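PDB 4G75: phosphodiesterase from Pseudomonas aeruginosa, which probably kills rival bacteria as a colicin M-like bacteriocin, hydrolysing a lipid-linked peptidoglycan precursor in a magnesium-dependent reaction. Local coordinates for residues Pro57-Trp62 / Thr71-Pro76; Glu84-Ile89 / Pro127-Pro132; Gln94-Gln99 / Asp135-Gly140; Lys157-Pro162 / Thr273-Gly278. All blocks are in the same frame, centred on the assembly; numbering follows the deposited sequence.

In the fold
The four contacts run through the molecule from its helical part to the edge of its mixed sheet. Interaction 1 closes first along the chain, folding the loop after helix 55-65 back on that helix. It touches interaction 2 where L58, L61 and W62 pack on F85. Interactions 2 and 3 share helix 81-102, with centres about 15 Å apart, and their segments alternate along the chain, so one connecting loop tracks much of this helix. Interaction 4 lies about 13 Å from interaction 3, between centres, and joins it through backbone pairing of N160 with D135 and F137. Helix, loop and sheet are thus coupled up to the neighbourhood of the magnesium site.

Interaction 1 of 4, residues Pro57-Trp62 / Thr71-Pro76; sequences PLLALW and TLYGYP
P57 meets Y75 at the phenol end: its ring atom CG lies 3.5 Å from Y75 OH, and its CB is near CZ. The tyrosine ring also reaches the helix backbone, where Y75 CE2 stands 3.8 Å from P57 CA. Two residues on, L59 points at the loop and touches with its CB, 3.9 Å from Y73 CE2, while its CD1 sits a little further from the same edge. CB lies near the plane of the Y73 ring, so the aromatic rim faces the leucine. One face of that ring is occupied from within the loop, T71 CG2 standing 3.7 Å above its centre.

A60 is where the backbones come nearest, its CA 4.4 Å from L72 CA. The small side chain permits this approach: A60 CB packs 3.2 Å from L72 O and 3.9 Å from Y75 CD2. In return L72 sends CD2 against A60 O, its CG lying beside its own backbone N (chi1 -61°). The carbonyl L72 O that faces the alanine is also the acceptor for Y75 N, at 2.9 Å.

That bond closes a type I' beta turn, L72 to Y75, with Y73 and G74 both in left-handed backbone conformation; just before it, T71 OG1 accepts from Y73 N in an ST turn. Y75 further packs on A48 of helix 34-49, and L59 and Y73 both touch T254. The arrangement is that of a tight turn folded back onto the helix it follows, seated by Y75 against P57 and A60 and by the edge of Y73 against L59.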
# COMPACT_ATOMS: atom_id res chain seq x y z
N PRO A 57 -1.29 6.09 -13.60
CA PRO A 57 -2.62 5.85 -14.16
C PRO A 57 -3.72 6.66 -13.48
O PRO A 57 -4.60 7.18 -14.16
CB PRO A 57 -2.86 4.35 -13.92
CG PRO A 57 -1.53 3.78 -13.54
CD PRO A 57 -0.66 4.88 -13.06
N LEU A 58 -3.66 6.77 -12.15
CA LEU A 58 -4.68 7.53 -11.43
C LEU A 58 -4.55 9.02 -11.69
O LEU A 58 -5.56 9.71 -11.86
CB LEU A 58 -4.60 7.25 -9.92
CG LEU A 58 -5.07 5.86 -9.48
CD1 LEU A 58 -4.87 5.72 -7.98
CD2 LEU A 58 -6.53 5.65 -9.84
N LEU A 59 -3.32 9.51 -11.75
CA LEU A 59 -3.09 10.93 -12.01
C LEU A 59 -3.58 11.32 -13.40
O LEU A 59 -4.13 12.41 -13.60
CB LEU A 59 -1.62 11.28 -11.84
CG LEU A 59 -1.16 11.41 -10.38
CD1 LEU A 59 0.35 11.50 -10.31
CD2 LEU A 59 -1.82 12.62 -9.72
N ALA A 60 -3.39 10.44 -14.37
CA ALA A 60 -3.82 10.74 -15.73
C ALA A 60 -5.34 10.88 -15.77
O ALA A 60 -5.86 11.78 -16.43
CB ALA A 60 -3.35 9.66 -16.69
N LEU A 61 -6.04 10.00 -15.07
CA LEU A 61 -7.49 10.07 -15.01
C LEU A 61 -7.92 11.37 -14.33
O LEU A 61 -8.75 12.11 -14.87
CB LEU A 61 -8.06 8.87 -14.24
CG LEU A 61 -7.80 7.53 -14.92
CD1 LEU A 61 -8.29 6.38 -14.06
CD2 LEU A 61 -8.46 7.50 -16.30
N TRP A 62 -7.35 11.64 -13.17
CA TRP A 62 -7.73 12.83 -12.40
C TRP A 62 -7.43 14.11 -13.16
O TRP A 62 -8.26 15.03 -13.19
CB TRP A 62 -7.03 12.87 -11.04
CG TRP A 62 -7.55 13.98 -10.18
CD1 TRP A 62 -7.03 15.25 -10.06
CD2 TRP A 62 -8.72 13.95 -9.35
NE1 TRP A 62 -7.79 15.99 -9.20
CE2 TRP A 62 -8.83 15.22 -8.74
CE3 TRP A 62 -9.67 12.97 -9.05
CZ2 TRP A 62 -9.86 15.53 -7.85
CZ3 TRP A 62 -10.69 13.28 -8.16
CH2 TRP A 62 -10.78 14.55 -7.58
N THR A 71 0.28 16.53 -18.08
CA THR A 71 0.61 15.29 -18.78
C THR A 71 -0.34 14.15 -18.41
O THR A 71 -0.76 14.03 -17.26
CB THR A 71 2.06 14.85 -18.50
OG1 THR A 71 2.40 13.74 -19.35
CG2 THR A 71 2.24 14.44 -17.05
N LEU A 72 -0.66 13.32 -19.39
CA LEU A 72 -1.47 12.14 -19.12
C LEU A 72 -0.62 10.88 -19.04
O LEU A 72 -1.14 9.76 -19.06
CB LEU A 72 -2.56 11.97 -20.19
CG LEU A 72 -3.57 13.11 -20.32
CD1 LEU A 72 -4.72 12.69 -21.22
CD2 LEU A 72 -4.08 13.55 -18.96
N TYR A 73 0.70 11.06 -18.95
CA TYR A 73 1.61 9.92 -18.81
C TYR A 73 1.44 8.86 -19.89
O TYR A 73 1.66 7.67 -19.65
CB TYR A 73 1.49 9.30 -17.41
CG TYR A 73 1.91 10.23 -16.30
CD1 TYR A 73 3.25 10.59 -16.13
CD2 TYR A 73 0.98 10.74 -15.40
CE1 TYR A 73 3.63 11.44 -15.12
CE2 TYR A 73 1.36 11.59 -14.38
CZ TYR A 73 2.69 11.93 -14.24
OH TYR A 73 3.07 12.78 -13.23
N GLY A 74 1.04 9.29 -21.09
CA GLY A 74 0.92 8.38 -22.21
C GLY A 74 -0.42 7.67 -22.31
O GLY A 74 -0.68 6.94 -23.27
N TYR A 75 -1.28 7.87 -21.31
CA TYR A 75 -2.61 7.28 -21.36
C TYR A 75 -3.54 8.05 -22.29
O TYR A 75 -3.47 9.28 -22.40
CB TYR A 75 -3.21 7.17 -19.95
CG TYR A 75 -2.47 6.18 -19.09
CD1 TYR A 75 -2.77 4.82 -19.16
CD2 TYR A 75 -1.46 6.59 -18.23
CE1 TYR A 75 -2.08 3.90 -18.40
CE2 TYR A 75 -0.75 5.67 -17.46
CZ TYR A 75 -1.07 4.33 -17.55
OH TYR A 75 -0.39 3.39 -16.80
N PRO A 76 -4.43 7.33 -22.99
CA PRO A 76 -5.42 7.95 -23.88
C PRO A 76 -6.44 8.76 -23.10
O PRO A 76 -6.87 8.34 -22.02
CB PRO A 76 -6.10 6.74 -24.53
CG PRO A 76 -5.16 5.60 -24.35
CD PRO A 76 -4.51 5.86 -23.02

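Interaction 2 of 4, residues Glu84-Ile89 / Pro127-Pro132; sequences EFIWDI and PSWDRP. With EDO (1,2-ethanediol), chain M.
P127, which follows a cis peptide bond, lies between the indoles of W87 and W129. The CH-pi contact is with W87: P127 CG is 3.9 Å from the centre of the six-membered ring and 19° off its normal, slightly displaced toward the rim. The same CG stands 3.7 Å above one face of W129, again toward the rim.

Apolar packing extends this core. P127 CB closes on W87 CZ3 at 3.5 Å. I86 lays CG2 against both loop residues, 3.8 Å from P127 CD and from W129 CZ2, crossing both side chains at about a right angle; this methyl is anti to the backbone N. I89 CG2 meets W129 CZ3 at 4.0 Å.

The W129 ring turns its edge to I86 O, with CH2 3.5 Å away. At the start of the helix segment, an ethanediol molecule, probably from the crystallisation liquor, donates to E84 OE2 at 2.7 Å; E84 OE1 forms salt bridges with R45 and K42.

With carbon against carbon nearly throughout, the cohesion here rests on shape and dispersion, while W87 NE1 and the R131 guanidinium find hydrogen-bond partners in P119 O and F90 O, outside the two segments, R131 adding a cation-pi contact with F90.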
# COMPACT_ATOMS: atom_id res chain seq x y z
N GLU A 84 -13.79 5.98 -14.68
CA GLU A 84 -12.67 5.05 -14.59
C GLU A 84 -11.87 5.25 -13.31
O GLU A 84 -11.38 4.28 -12.71
CB GLU A 84 -11.78 5.14 -15.82
CG GLU A 84 -12.44 4.61 -17.09
CD GLU A 84 -13.05 3.23 -16.89
OE1 GLU A 84 -12.33 2.32 -16.43
OE2 GLU A 84 -14.25 3.06 -17.20
N PHE A 85 -11.73 6.50 -12.87
CA PHE A 85 -11.03 6.78 -11.62
C PHE A 85 -11.82 6.15 -10.48
O PHE A 85 -11.27 5.47 -9.61
CB PHE A 85 -10.89 8.29 -11.41
CG PHE A 85 -10.05 8.68 -10.22
CD1 PHE A 85 -8.72 9.04 -10.38
CD2 PHE A 85 -10.60 8.68 -8.94
CE1 PHE A 85 -7.95 9.41 -9.28
CE2 PHE A 85 -9.83 9.03 -7.85
CZ PHE A 85 -8.51 9.40 -8.01
N ILE A 86 -13.13 6.38 -10.49
CA ILE A 86 -13.99 5.85 -9.44
C ILE A 86 -13.95 4.33 -9.36
O ILE A 86 -13.79 3.76 -8.28
CB ILE A 86 -15.43 6.34 -9.60
CG1 ILE A 86 -15.49 7.84 -9.31
CG2 ILE A 86 -16.35 5.56 -8.67
CD1 ILE A 86 -16.76 8.54 -9.77
N TRP A 87 -14.09 3.66 -10.51
CA TRP A 87 -14.04 2.20 -10.54
C TRP A 87 -12.68 1.62 -10.15
O TRP A 87 -12.63 0.56 -9.54
CB TRP A 87 -14.52 1.64 -11.89
CG TRP A 87 -16.02 1.55 -12.00
CD1 TRP A 87 -16.80 2.15 -12.94
CD2 TRP A 87 -16.90 0.82 -11.15
NE1 TRP A 87 -18.12 1.84 -12.73
CE2 TRP A 87 -18.21 1.02 -11.63
CE3 TRP A 87 -16.72 0.01 -10.02
CZ2 TRP A 87 -19.33 0.44 -11.03
CZ3 TRP A 87 -17.83 -0.56 -9.43
CH2 TRP A 87 -19.12 -0.34 -9.93
N ASP A 88 -11.59 2.29 -10.51
CA ASP A 88 -10.26 1.83 -10.11
C ASP A 88 -10.12 1.95 -8.58
O ASP A 88 -9.52 1.10 -7.93
CB ASP A 88 -9.15 2.64 -10.80
CG ASP A 88 -8.79 2.11 -12.18
OD1 ASP A 88 -9.53 1.26 -12.74
OD2 ASP A 88 -7.76 2.57 -12.72
N ILE A 89 -10.67 3.02 -8.02
CA ILE A 89 -10.65 3.20 -6.57
C ILE A 89 -11.43 2.07 -5.89
O ILE A 89 -11.08 1.61 -4.81
CB ILE A 89 -11.17 4.60 -6.16
CG1 ILE A 89 -10.17 5.68 -6.59
CG2 ILE A 89 -11.40 4.69 -4.64
CD1 ILE A 89 -8.78 5.49 -6.04
N PRO A 127 -20.57 2.97 -7.00
CA PRO A 127 -20.47 1.60 -6.48
C PRO A 127 -20.83 1.53 -5.00
O PRO A 127 -20.92 2.57 -4.34
CB PRO A 127 -18.98 1.26 -6.63
CG PRO A 127 -18.36 2.42 -7.36
CD PRO A 127 -19.24 3.59 -7.12
N SER A 128 -21.01 0.32 -4.49
CA SER A 128 -21.27 0.09 -3.07
C SER A 128 -19.96 -0.04 -2.31
O SER A 128 -19.29 -1.07 -2.38
CB SER A 128 -22.10 -1.19 -2.90
OG SER A 128 -22.19 -1.56 -1.54
N TRP A 129 -19.61 1.01 -1.57
CA TRP A 129 -18.30 1.10 -0.92
C TRP A 129 -18.16 0.27 0.36
O TRP A 129 -17.04 0.00 0.81
CB TRP A 129 -17.96 2.56 -0.62
CG TRP A 129 -17.88 3.42 -1.86
CD1 TRP A 129 -18.78 4.38 -2.26
CD2 TRP A 129 -16.85 3.40 -2.85
NE1 TRP A 129 -18.36 4.95 -3.44
CE2 TRP A 129 -17.19 4.36 -3.83
CE3 TRP A 129 -15.68 2.65 -3.02
CZ2 TRP A 129 -16.39 4.60 -4.95
CZ3 TRP A 129 -14.89 2.89 -4.13
CH2 TRP A 129 -15.25 3.86 -5.08
N ASP A 130 -19.28 -0.12 0.96
CA ASP A 130 -19.25 -0.84 2.23
C ASP A 130 -18.72 -2.26 2.06
O ASP A 130 -19.43 -3.15 1.58
CB ASP A 130 -20.64 -0.85 2.86
CG ASP A 130 -20.64 -1.45 4.26
OD1 ASP A 130 -19.62 -1.32 4.96
OD2 ASP A 130 -21.66 -2.05 4.65
N ARG A 131 -17.48 -2.48 2.47
CA ARG A 131 -16.85 -3.79 2.33
C ARG A 131 -15.99 -4.09 3.57
O ARG A 131 -14.76 -4.06 3.51
CB ARG A 131 -15.99 -3.82 1.05
CG ARG A 131 -16.80 -3.59 -0.23
CD ARG A 131 -15.93 -3.59 -1.49
NE ARG A 131 -15.14 -2.36 -1.62
CZ ARG A 131 -14.26 -2.14 -2.60
NH1 ARG A 131 -14.07 -3.05 -3.54
NH2 ARG A 131 -13.58 -1.00 -2.63
N PRO A 132 -16.65 -4.38 4.70
CA PRO A 132 -15.96 -4.49 5.99
C PRO A 132 -14.97 -5.65 6.05
O PRO A 132 -14.06 -5.61 6.88
CB PRO A 132 -17.11 -4.75 6.98
CG PRO A 132 -18.38 -4.49 6.22
CD PRO A 132 -18.07 -4.75 4.79
C1 EDO M . -16.14 5.17 -19.87
O1 EDO M . -15.77 4.93 -18.51
C2 EDO M . -14.93 5.67 -20.66
O2 EDO M . -14.20 6.61 -19.87

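Interaction 3 of 4, residues Gln94-Gln99 / Asp135-Gly140; sequences QADYNQ and DTFNGG
N138 lies against D96 and Q99 where the loop leading into helix 143-153 crosses helix 81-102, a helix-loop junction in this colicin M-like protein. Its side chain can be followed outward. CB sits 3.5 Å from D96 OD1. With CG anti to the backbone N (chi1 -176°), the amide then runs over the helix surface: CG packs 3.5 Å from Q99 CB, and OD1 lies 3.5 Å from the backbone carbon C of Q99. At the tip, ND2 comes 3.4 Å from Q99 OE1, but the angle is too poor for a hydrogen bond. The two amides are instead bridged by a water that donates to Q99 OE1 and accepts from N138 ND2. The same water gives its other proton to D96 OD1, at 2.6 Å. ND2 has a further, weak partner in D4 O, and Q99 NE2 is held by D104 O and D4 OD2.

The direct bond across the junction comes from the backbone. N138 N donates to D96 OD2 at 2.9 Å, nearly straight at 171°, meeting the syn side of the carboxylate 26° out of its plane. T143 OG1, at the start of helix 143-153, bonds D96 OD1, so this carboxylate ties the two helices and the loop. A second water links D96 OD2 to T136 O.

Further along, the Y97 ring turns its edge to the loop, with CD1 3.6 Å from T136 O in its plane. A third water joins Y97 OH to D135 OD1, 2.7 Å from each.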
# COMPACT_ATOMS: atom_id res chain seq x y z
N GLN A 94 -9.73 -4.28 -3.63
CA GLN A 94 -10.18 -5.67 -3.74
C GLN A 94 -9.06 -6.55 -4.30
O GLN A 94 -8.87 -7.67 -3.84
CB GLN A 94 -11.44 -5.77 -4.59
CG GLN A 94 -11.99 -7.20 -4.70
CD GLN A 94 -12.60 -7.67 -3.39
OE1 GLN A 94 -13.54 -7.07 -2.87
NE2 GLN A 94 -12.05 -8.76 -2.84
N ALA A 95 -8.32 -6.03 -5.27
CA ALA A 95 -7.17 -6.74 -5.82
C ALA A 95 -6.13 -7.00 -4.73
O ALA A 95 -5.58 -8.10 -4.62
CB ALA A 95 -6.55 -5.95 -6.97
N ASP A 96 -5.86 -5.99 -3.92
CA ASP A 96 -4.90 -6.16 -2.85
C ASP A 96 -5.37 -7.24 -1.88
O ASP A 96 -4.58 -8.10 -1.45
CB ASP A 96 -4.66 -4.85 -2.09
CG ASP A 96 -3.48 -4.95 -1.15
OD1 ASP A 96 -2.34 -4.94 -1.65
OD2 ASP A 96 -3.70 -5.07 0.08
N TYR A 97 -6.65 -7.19 -1.54
CA TYR A 97 -7.20 -8.13 -0.58
C TYR A 97 -7.24 -9.54 -1.15
O TYR A 97 -7.11 -10.52 -0.41
CB TYR A 97 -8.60 -7.70 -0.12
CG TYR A 97 -9.06 -8.49 1.08
CD1 TYR A 97 -8.43 -8.34 2.30
CD2 TYR A 97 -10.11 -9.40 0.98
CE1 TYR A 97 -8.84 -9.07 3.41
CE2 TYR A 97 -10.52 -10.14 2.09
CZ TYR A 97 -9.88 -9.96 3.30
OH TYR A 97 -10.27 -10.69 4.40
N ASN A 98 -7.41 -9.66 -2.46
CA ASN A 98 -7.35 -10.98 -3.09
C ASN A 98 -5.97 -11.61 -2.90
O ASN A 98 -5.85 -12.82 -2.67
CB ASN A 98 -7.71 -10.90 -4.58
CG ASN A 98 -9.19 -10.64 -4.79
OD1 ASN A 98 -9.99 -10.83 -3.88
ND2 ASN A 98 -9.55 -10.23 -6.00
N GLN A 99 -4.94 -10.79 -3.00
CA GLN A 99 -3.59 -11.29 -2.75
C GLN A 99 -3.41 -11.75 -1.32
O GLN A 99 -2.84 -12.81 -1.07
CB GLN A 99 -2.53 -10.25 -3.10
CG GLN A 99 -2.34 -10.06 -4.59
CD GLN A 99 -0.93 -9.70 -4.95
OE1 GLN A 99 -0.50 -8.55 -4.76
NE2 GLN A 99 -0.18 -10.67 -5.45
N ASP A 135 -9.92 -5.76 5.44
CA ASP A 135 -9.43 -5.16 6.68
C ASP A 135 -7.92 -5.28 6.90
O ASP A 135 -7.40 -4.84 7.93
CB ASP A 135 -10.18 -5.73 7.89
CG ASP A 135 -9.94 -7.22 8.09
OD1 ASP A 135 -9.17 -7.82 7.31
OD2 ASP A 135 -10.53 -7.79 9.02
N THR A 136 -7.23 -5.87 5.94
CA THR A 136 -5.81 -6.16 6.09
C THR A 136 -5.12 -6.02 4.74
O THR A 136 -5.64 -6.50 3.72
CB THR A 136 -5.60 -7.59 6.59
OG1 THR A 136 -6.39 -7.80 7.77
CG2 THR A 136 -4.13 -7.85 6.92
N PHE A 137 -3.97 -5.36 4.72
CA PHE A 137 -3.21 -5.16 3.48
C PHE A 137 -2.32 -6.35 3.17
O PHE A 137 -1.82 -7.04 4.07
CB PHE A 137 -2.31 -3.92 3.59
CG PHE A 137 -3.06 -2.62 3.68
CD1 PHE A 137 -3.81 -2.16 2.61
CD2 PHE A 137 -2.96 -1.83 4.82
CE1 PHE A 137 -4.49 -0.95 2.70
CE2 PHE A 137 -3.62 -0.62 4.90
CZ PHE A 137 -4.38 -0.18 3.84
N ASN A 138 -2.08 -6.58 1.88
CA ASN A 138 -1.13 -7.60 1.44
C ASN A 138 0.34 -7.24 1.65
O ASN A 138 1.17 -8.11 1.93
CB ASN A 138 -1.34 -7.92 -0.04
CG ASN A 138 -0.45 -9.04 -0.52
OD1 ASN A 138 -0.55 -10.17 -0.04
ND2 ASN A 138 0.44 -8.74 -1.47
N GLY A 139 0.67 -5.96 1.48
CA GLY A 139 2.05 -5.50 1.53
C GLY A 139 2.76 -5.66 0.20
O GLY A 139 3.99 -5.77 0.15
N GLY A 140 1.99 -5.67 -0.89
CA GLY A 140 2.54 -5.80 -2.23
C GLY A 140 2.23 -4.65 -3.17
O GLY A 140 1.99 -3.52 -2.73
O HOH W 1 -0.59 -6.15 -3.22
O HOH W 2 -6.21 -5.48 1.20
O HOH W 3 -8.70 -10.37 6.57

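Interaction 4 of 4, residues Lys157-Pro162 / Thr273-Gly278; sequences KKMNFP and TPYPIG
A short parallel ladder of two beta bridges pairs M159 with I277 and N160 with G278, adding residues 159-160 to the mixed sheet alongside strand 275-278. Three backbone hydrogen bonds carry it: M159 N donates to P276 O at 3.1 Å, G278 N to M159 O at 2.8 Å, and F161 N to G278 O at 2.7 Å. The last is nearly straight, 174° at the hydrogen; the middle one bends to 138°. M159 O takes a second, weaker partner in I277 CA as a CA-H...O contact.

On the face bearing M159 and I277, the side chains pack against Y275 and the CB of F161. M159, present as selenomethionine, lays CG 3.6 Å from Y275 CE1. Y275 CG lies between its own backbone N and carbonyl carbon (chi1 62°); ring atoms CE1 and CD1 approach M159 CG and K157 O obliquely, and the hydroxyl bonds A147 O. F161 CB meets I277 CG2 at 3.7 Å. The other face carries N160 and the long K158. G278 has no side chain there, and N160 ND2 settles 3.6 Å from G278 CA, while the extended K158 chain passes its CE 3.9 Å from the same atom before its ammonium forms a salt bridge with D240.

Strand 275-278 also pairs antiparallel with strand 229-243, its I277 bonding the backbone of D241, a magnesium ligand. I277 further lies about 4 Å, between side chains, from V211, another residue of that site. The strand is therefore flanked by a parallel neighbour and an antiparallel one, the hallmark of a mixed beta-sheet, here bordering the magnesium site of the colicin M domain.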
# COMPACT_ATOMS: atom_id res chain seq x y z
N LYS A 157 -12.39 3.65 8.89
CA LYS A 157 -12.20 2.31 9.42
C LYS A 157 -10.72 1.91 9.47
O LYS A 157 -9.95 2.21 8.57
CB LYS A 157 -13.01 1.29 8.62
CG LYS A 157 -14.51 1.55 8.65
CD LYS A 157 -15.32 0.32 8.25
CE LYS A 157 -15.00 -0.10 6.82
NZ LYS A 157 -15.38 0.95 5.83
N LYS A 158 -10.35 1.23 10.55
CA LYS A 158 -8.98 0.80 10.75
C LYS A 158 -8.59 -0.28 9.74
O LYS A 158 -9.40 -1.15 9.41
CB LYS A 158 -8.85 0.26 12.16
CG LYS A 158 -7.49 -0.28 12.54
CD LYS A 158 -7.44 -0.42 14.05
CE LYS A 158 -6.10 -0.94 14.54
NZ LYS A 158 -6.07 -0.95 16.02
N MSE A 159 -7.36 -0.21 9.24
CA MSE A 159 -6.79 -1.26 8.41
C MSE A 159 -5.59 -1.84 9.14
O MSE A 159 -4.92 -1.14 9.89
CB MSE A 159 -6.35 -0.70 7.06
CG MSE A 159 -7.51 -0.22 6.20
SE MSE A 159 -8.62 -1.69 5.52
CE MSE A 159 -7.36 -2.50 4.27
N ASN A 160 -5.31 -3.12 8.92
CA ASN A 160 -4.13 -3.76 9.48
C ASN A 160 -3.06 -3.99 8.42
O ASN A 160 -3.36 -4.48 7.34
CB ASN A 160 -4.51 -5.09 10.13
CG ASN A 160 -5.15 -4.91 11.50
OD1 ASN A 160 -6.07 -5.64 11.88
ND2 ASN A 160 -4.65 -3.95 12.26
N PHE A 161 -1.82 -3.63 8.74
CA PHE A 161 -0.65 -3.95 7.92
C PHE A 161 0.23 -4.85 8.79
O PHE A 161 1.03 -4.36 9.58
CB PHE A 161 0.10 -2.67 7.54
CG PHE A 161 0.97 -2.80 6.30
CD1 PHE A 161 1.63 -3.99 6.01
CD2 PHE A 161 1.16 -1.72 5.46
CE1 PHE A 161 2.43 -4.11 4.89
CE2 PHE A 161 1.96 -1.82 4.33
CZ PHE A 161 2.59 -3.02 4.04
N PRO A 162 0.05 -6.18 8.67
CA PRO A 162 0.83 -7.08 9.53
C PRO A 162 2.33 -6.75 9.46
O PRO A 162 2.87 -6.51 8.38
CB PRO A 162 0.53 -8.46 8.96
CG PRO A 162 -0.85 -8.30 8.31
CD PRO A 162 -0.84 -6.91 7.75
N THR A 273 -11.18 10.75 4.57
CA THR A 273 -10.76 11.05 5.94
C THR A 273 -9.61 10.13 6.37
O THR A 273 -9.54 8.98 5.93
CB THR A 273 -11.94 10.94 6.93
OG1 THR A 273 -11.63 11.63 8.15
CG2 THR A 273 -12.28 9.48 7.22
N PRO A 274 -8.70 10.64 7.20
CA PRO A 274 -7.61 9.79 7.68
C PRO A 274 -8.15 8.57 8.43
O PRO A 274 -9.27 8.58 8.94
CB PRO A 274 -6.85 10.71 8.64
CG PRO A 274 -7.15 12.09 8.16
CD PRO A 274 -8.59 12.02 7.71
N TYR A 275 -7.34 7.52 8.50
CA TYR A 275 -7.73 6.35 9.26
C TYR A 275 -6.48 5.71 9.85
O TYR A 275 -5.39 5.88 9.30
CB TYR A 275 -8.46 5.35 8.38
CG TYR A 275 -7.62 4.82 7.25
CD1 TYR A 275 -6.94 3.60 7.36
CD2 TYR A 275 -7.49 5.54 6.07
CE1 TYR A 275 -6.17 3.11 6.32
CE2 TYR A 275 -6.72 5.05 5.01
CZ TYR A 275 -6.07 3.84 5.15
OH TYR A 275 -5.30 3.37 4.12
N PRO A 276 -6.63 4.97 10.96
CA PRO A 276 -5.50 4.30 11.61
C PRO A 276 -5.08 3.04 10.86
O PRO A 276 -5.93 2.27 10.41
CB PRO A 276 -6.07 3.87 12.97
CG PRO A 276 -7.51 4.22 12.97
CD PRO A 276 -7.91 4.70 11.63
N ILE A 277 -3.77 2.85 10.73
CA ILE A 277 -3.26 1.58 10.25
C ILE A 277 -2.61 0.87 11.42
O ILE A 277 -1.57 1.30 11.93
CB ILE A 277 -2.29 1.75 9.06
CG1 ILE A 277 -3.04 2.27 7.84
CG2 ILE A 277 -1.60 0.42 8.73
CD1 ILE A 277 -2.15 2.59 6.64
N GLY A 278 -3.23 -0.21 11.88
CA GLY A 278 -2.61 -1.05 12.87
C GLY A 278 -1.50 -1.84 12.21
O GLY A 278 -1.60 -2.21 11.04